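Local coordinates for discoidin-2 (Dictyostelium discoideum, PDB 2VM9), which is a trimeric galactose-binding lectin that may take part in spore coat formation, at residues Ser163-Arg174 against Val243-Glu254. Numbering follows the deposited sequence.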
loop_
_atom_site.group_PDB
_atom_site.type_symbol
_atom_site.label_atom_id
_atom_site.label_comp_id
_atom_site.label_asym_id
_atom_site.label_seq_id
_atom_site.Cartn_x
_atom_site.Cartn_y
_atom_site.Cartn_z
ATOM N N SER A 163 8.306 1.230 -6.201
ATOM C CA SER A 163 8.628 -0.113 -6.645
ATOM C C SER A 163 10.147 -0.136 -6.831
ATOM O O SER A 163 10.753 0.893 -7.152
ATOM C CB SER A 163 7.950 -0.403 -7.978
ATOM O OG SER A 163 6.533 -0.567 -7.824
ATOM N N VAL A 164 10.743 -1.304 -6.613
ATOM C CA VAL A 164 12.203 -1.422 -6.550
ATOM C C VAL A 164 12.647 -2.731 -7.210
ATOM O O VAL A 164 12.056 -3.771 -6.983
ATOM C CB VAL A 164 12.701 -1.384 -5.069
ATOM C CG1 VAL A 164 14.187 -1.722 -4.965
ATOM C CG2 VAL A 164 12.425 -0.025 -4.412
ATOM N N GLN A 165 13.695 -2.671 -8.027
ATOM C CA GLN A 165 14.392 -3.886 -8.442
ATOM C C GLN A 165 15.874 -3.641 -8.221
ATOM O O GLN A 165 16.341 -2.501 -8.272
ATOM C CB GLN A 165 14.124 -4.242 -9.896
ATOM C CG GLN A 165 12.647 -4.552 -10.218
ATOM C CD GLN A 165 12.464 -4.946 -11.641
ATOM O OE1 GLN A 165 12.862 -6.045 -12.053
ATOM N NE2 GLN A 165 11.883 -4.051 -12.429
ATOM N N VAL A 166 16.604 -4.716 -7.981
ATOM C CA VAL A 166 18.000 -4.574 -7.616
ATOM C C VAL A 166 18.849 -5.548 -8.428
ATOM O O VAL A 166 18.345 -6.543 -8.994
ATOM C CB VAL A 166 18.227 -4.835 -6.106
ATOM C CG1 VAL A 166 17.372 -3.903 -5.226
ATOM C CG2 VAL A 166 17.971 -6.307 -5.786
ATOM N N GLY A 167 20.150 -5.289 -8.463
ATOM C CA GLY A 167 21.033 -6.228 -9.151
ATOM C C GLY A 167 22.473 -5.763 -9.001
ATOM O O GLY A 167 22.768 -4.821 -8.275
ATOM N N GLU A 168 23.360 -6.455 -9.685
ATOM C CA GLU A 168 24.764 -6.077 -9.663
ATOM C C GLU A 168 25.309 -6.124 -11.076
ATOM O O GLU A 168 24.791 -6.836 -11.939
ATOM C CB GLU A 168 25.571 -6.967 -8.734
ATOM C CG GLU A 168 25.739 -8.418 -9.137
ATOM C CD GLU A 168 26.935 -9.051 -8.397
ATOM O OE1 GLU A 168 26.850 -9.263 -7.184
ATOM O OE2 GLU A 168 27.971 -9.318 -9.043
ATOM N N VAL A 169 26.364 -5.369 -11.305
ATOM C CA VAL A 169 26.957 -5.318 -12.623
ATOM C C VAL A 169 28.462 -5.054 -12.458
ATOM O O VAL A 169 28.850 -4.252 -11.628
ATOM C CB VAL A 169 26.247 -4.249 -13.523
ATOM C CG1 VAL A 169 26.177 -2.889 -12.844
ATOM C CG2 VAL A 169 26.874 -4.165 -14.916
ATOM N N SER A 170 29.273 -5.721 -13.266
ATOM C CA SER A 170 30.734 -5.559 -13.219
ATOM C C SER A 170 31.259 -5.347 -14.619
ATOM O O SER A 170 30.565 -5.607 -15.608
ATOM C CB SER A 170 31.394 -6.834 -12.665
ATOM O OG SER A 170 30.931 -7.171 -11.359
ATOM N N ILE A 171 32.499 -4.874 -14.714
ATOM C CA ILE A 171 33.140 -4.809 -16.026
ATOM C C ILE A 171 33.288 -6.233 -16.562
ATOM O O ILE A 171 32.855 -6.526 -17.686
ATOM C CB ILE A 171 34.517 -4.123 -15.940
ATOM C CG1 ILE A 171 34.355 -2.691 -15.407
ATOM C CG2 ILE A 171 35.187 -4.108 -17.343
ATOM C CD1 ILE A 171 35.666 -1.938 -15.164
ATOM N N GLY A 172 33.891 -7.111 -15.757
ATOM C CA GLY A 172 33.900 -8.534 -16.064
ATOM C C GLY A 172 34.959 -8.944 -17.056
ATOM O O GLY A 172 35.053 -10.127 -17.419
ATOM N N ASP A 173 35.770 -7.977 -17.478
ATOM C CA ASP A 173 36.922 -8.237 -18.336
ATOM C C ASP A 173 37.922 -7.079 -18.231
ATOM O O ASP A 173 37.763 -6.192 -17.388
ATOM C CB ASP A 173 36.493 -8.481 -19.795
ATOM C CG ASP A 173 35.976 -7.234 -20.498
ATOM O OD1 ASP A 173 36.104 -6.102 -19.977
ATOM O OD2 ASP A 173 35.450 -7.384 -21.635
ATOM N N ARG A 174 38.936 -7.096 -19.101
ATOM C CA ARG A 174 40.061 -6.158 -18.978
ATOM C C ARG A 174 39.911 -4.924 -19.872
ATOM O O ARG A 174 40.918 -4.275 -20.231
ATOM C CB ARG A 174 41.381 -6.869 -19.279
ATOM C CG ARG A 174 41.546 -8.175 -18.543
ATOM C CD ARG A 174 41.678 -7.987 -17.037
ATOM N NE ARG A 174 40.407 -7.773 -16.315
ATOM C CZ ARG A 174 39.569 -8.726 -15.910
ATOM N NH1 ARG A 174 39.825 -10.015 -16.184
ATOM N NH2 ARG A 174 38.468 -8.395 -15.225
ATOM N N VAL A 243 42.319 -0.109 -14.869
ATOM C CA VAL A 243 41.269 -0.670 -14.000
ATOM C C VAL A 243 41.010 -2.111 -14.435
ATOM O O VAL A 243 40.652 -2.349 -15.585
ATOM C CB VAL A 243 39.960 0.147 -14.093
ATOM C CG1 VAL A 243 38.811 -0.564 -13.333
ATOM C CG2 VAL A 243 40.186 1.588 -13.585
ATOM N N TYR A 244 41.228 -3.064 -13.516
ATOM C CA TYR A 244 41.104 -4.499 -13.822
ATOM C C TYR A 244 39.645 -4.953 -13.768
ATOM O O TYR A 244 39.153 -5.643 -14.675
ATOM C CB TYR A 244 41.962 -5.288 -12.817
ATOM C CG TYR A 244 42.116 -6.746 -13.126
ATOM C CD1 TYR A 244 43.263 -7.201 -13.780
ATOM C CD2 TYR A 244 41.132 -7.665 -12.774
ATOM C CE1 TYR A 244 43.436 -8.530 -14.050
ATOM C CE2 TYR A 244 41.290 -9.018 -13.059
ATOM C CZ TYR A 244 42.461 -9.429 -13.695
ATOM O OH TYR A 244 42.665 -10.755 -13.998
ATOM N N ASP A 245 38.942 -4.546 -12.712
ATOM C CA ASP A 245 37.499 -4.806 -12.612
ATOM C C ASP A 245 36.871 -3.830 -11.606
ATOM O O ASP A 245 37.561 -3.277 -10.729
ATOM C CB ASP A 245 37.242 -6.261 -12.160
ATOM C CG ASP A 245 35.817 -6.734 -12.454
ATOM O OD1 ASP A 245 35.134 -6.105 -13.279
ATOM O OD2 ASP A 245 35.383 -7.753 -11.861
ATOM N N LEU A 246 35.576 -3.589 -11.772
ATOM C CA LEU A 246 34.781 -2.831 -10.794
ATOM C C LEU A 246 33.442 -3.501 -10.742
ATOM O O LEU A 246 32.966 -4.001 -11.779
ATOM C CB LEU A 246 34.554 -1.389 -11.258
ATOM C CG LEU A 246 35.766 -0.460 -11.275
ATOM C CD1 LEU A 246 35.415 0.798 -12.086
ATOM C CD2 LEU A 246 36.193 -0.119 -9.844
ATOM N N THR A 247 32.808 -3.470 -9.570
ATOM C CA THR A 247 31.450 -4.007 -9.424
ATOM C C THR A 247 30.577 -2.991 -8.710
ATOM O O THR A 247 31.000 -2.414 -7.711
ATOM C CB THR A 247 31.422 -5.337 -8.613
ATOM O OG1 THR A 247 32.247 -6.312 -9.259
ATOM C CG2 THR A 247 29.988 -5.864 -8.500
ATOM N N PHE A 248 29.364 -2.790 -9.224
ATOM C CA PHE A 248 28.347 -1.990 -8.526
ATOM C C PHE A 248 27.113 -2.816 -8.195
ATOM O O PHE A 248 26.668 -3.640 -9.011
ATOM C CB PHE A 248 27.904 -0.803 -9.388
ATOM C CG PHE A 248 28.981 0.241 -9.581
ATOM C CD1 PHE A 248 29.085 1.311 -8.688
ATOM C CD2 PHE A 248 29.897 0.129 -10.624
ATOM C CE1 PHE A 248 30.099 2.283 -8.832
ATOM C CE2 PHE A 248 30.921 1.101 -10.803
ATOM C CZ PHE A 248 31.034 2.160 -9.895
ATOM N N ASP A 249 26.525 -2.549 -7.028
ATOM C CA ASP A 249 25.128 -2.934 -6.826
ATOM C C ASP A 249 24.289 -1.759 -7.312
ATOM O O ASP A 249 24.677 -0.593 -7.156
ATOM C CB ASP A 249 24.839 -3.195 -5.352
ATOM C CG ASP A 249 25.071 -4.657 -4.958
ATOM O OD1 ASP A 249 25.253 -5.511 -5.869
ATOM O OD2 ASP A 249 25.082 -4.945 -3.744
ATOM N N TYR A 250 23.138 -2.055 -7.892
ATOM C CA TYR A 250 22.210 -0.984 -8.237
ATOM C C TYR A 250 20.855 -1.194 -7.574
ATOM O O TYR A 250 20.453 -2.336 -7.288
ATOM C CB TYR A 250 22.040 -0.853 -9.753
ATOM C CG TYR A 250 21.162 -1.927 -10.394
ATOM C CD1 TYR A 250 19.751 -1.810 -10.380
ATOM C CD2 TYR A 250 21.728 -3.037 -11.019
ATOM C CE1 TYR A 250 18.940 -2.784 -10.961
ATOM C CE2 TYR A 250 20.915 -4.037 -11.623
ATOM C CZ TYR A 250 19.522 -3.881 -11.592
ATOM O OH TYR A 250 18.709 -4.840 -12.166
ATOM N N VAL A 251 20.163 -0.079 -7.351
ATOM C CA VAL A 251 18.801 -0.095 -6.812
ATOM C C VAL A 251 17.994 0.797 -7.759
ATOM O O VAL A 251 18.246 1.995 -7.844
ATOM C CB VAL A 251 18.748 0.414 -5.352
ATOM C CG1 VAL A 251 17.290 0.448 -4.837
ATOM C CG2 VAL A 251 19.622 -0.488 -4.407
ATOM N N ALA A 252 17.104 0.173 -8.535
ATOM C CA ALA A 252 16.253 0.901 -9.465
ATOM C C ALA A 252 14.925 1.136 -8.755
ATOM O O ALA A 252 14.324 0.180 -8.234
ATOM C CB ALA A 252 16.043 0.106 -10.709
ATOM N N VAL A 253 14.496 2.392 -8.720
ATOM C CA VAL A 253 13.301 2.769 -7.962
ATOM C C VAL A 253 12.303 3.446 -8.893
ATOM O O VAL A 253 12.626 4.409 -9.580
ATOM C CB VAL A 253 13.624 3.726 -6.777
ATOM C CG1 VAL A 253 12.352 4.027 -5.969
ATOM C CG2 VAL A 253 14.704 3.127 -5.857
ATOM N N GLU A 254 11.066 2.947 -8.887
ATOM C CA GLU A 254 10.010 3.537 -9.720
ATOM C C GLU A 254 9.001 4.218 -8.822
ATOM O O GLU A 254 8.478 3.588 -7.902
ATOM C CB GLU A 254 9.308 2.449 -10.537
ATOM C CG GLU A 254 8.329 3.032 -11.561
ATOM C CD GLU A 254 7.339 2.020 -12.109
ATOM O OE1 GLU A 254 7.083 0.991 -11.450
ATOM O OE2 GLU A 254 6.788 2.295 -13.197
HETATM O O HOH W 1 5.327 1.008 -9.241
HETATM O O HOH W 2 21.745 -4.378 -5.638
HETATM O O HOH W 3 38.720 -3.601 -17.115
HETATM O O HOH W 4 36.584 -10.182 -13.904
#
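Tyr250 lays its ring over the backbone of Gly167 where the first and last strands of the H-type lectin domain, 163-170 and 243-254, pair antiparallel in a three-stranded sheet with 200-211. With CG between its backbone N and carbonyl carbon (chi1 76°), the ring folds back across the neighbouring strand: Gly167 N sits over its centre and Gly167 CA is 3.3 Å from Tyr250 CE2. Gly167, with no side chain, lets the ring lie close against the backbone; Phe231 meets Tyr250 edge-to-face. On the sheet face bearing Val164, Val166 and Val251, beta-branched residues suit the extended backbone, and Val164 CG1 touches Val251 CG1 at 3.8 Å. Farther along this face, Ser170 OG and Thr247 OG1 share a 2.6 Å hydrogen bond, while Lys206 bridges the neighbouring acids Glu168 and Asp249 and probably offsets their repulsion.

Past the end of strand 163-170, Gly172 N gives Asp245 OD1 a nearly straight hydrogen bond (2.9 Å, 177°), arriving from above the carboxylate plane; glycine tolerates the positive phi of this turn. Arg174 closes the end beside Tyr244, which with Asp245 forms a classic beta bulge opposite the carbohydrate-binding Asp209. From CB the arginine chain bends at chi2 and chi3, bringing CD over the Tyr244 ring in a CH-pi contact, 3.7 Å from its centroid. NE follows over the ring centre, Arg174 CZ lies 3.3 Å from Tyr244 CE2, and NH1 is nearest CE2 and OH of that tyrosine. The guanidinium is thus stacked flat, its plane 5° from the ring's, and held from turning because Arg174 NE and NH2 both donate to Tyr244 O, NH2 at 2.9 Å.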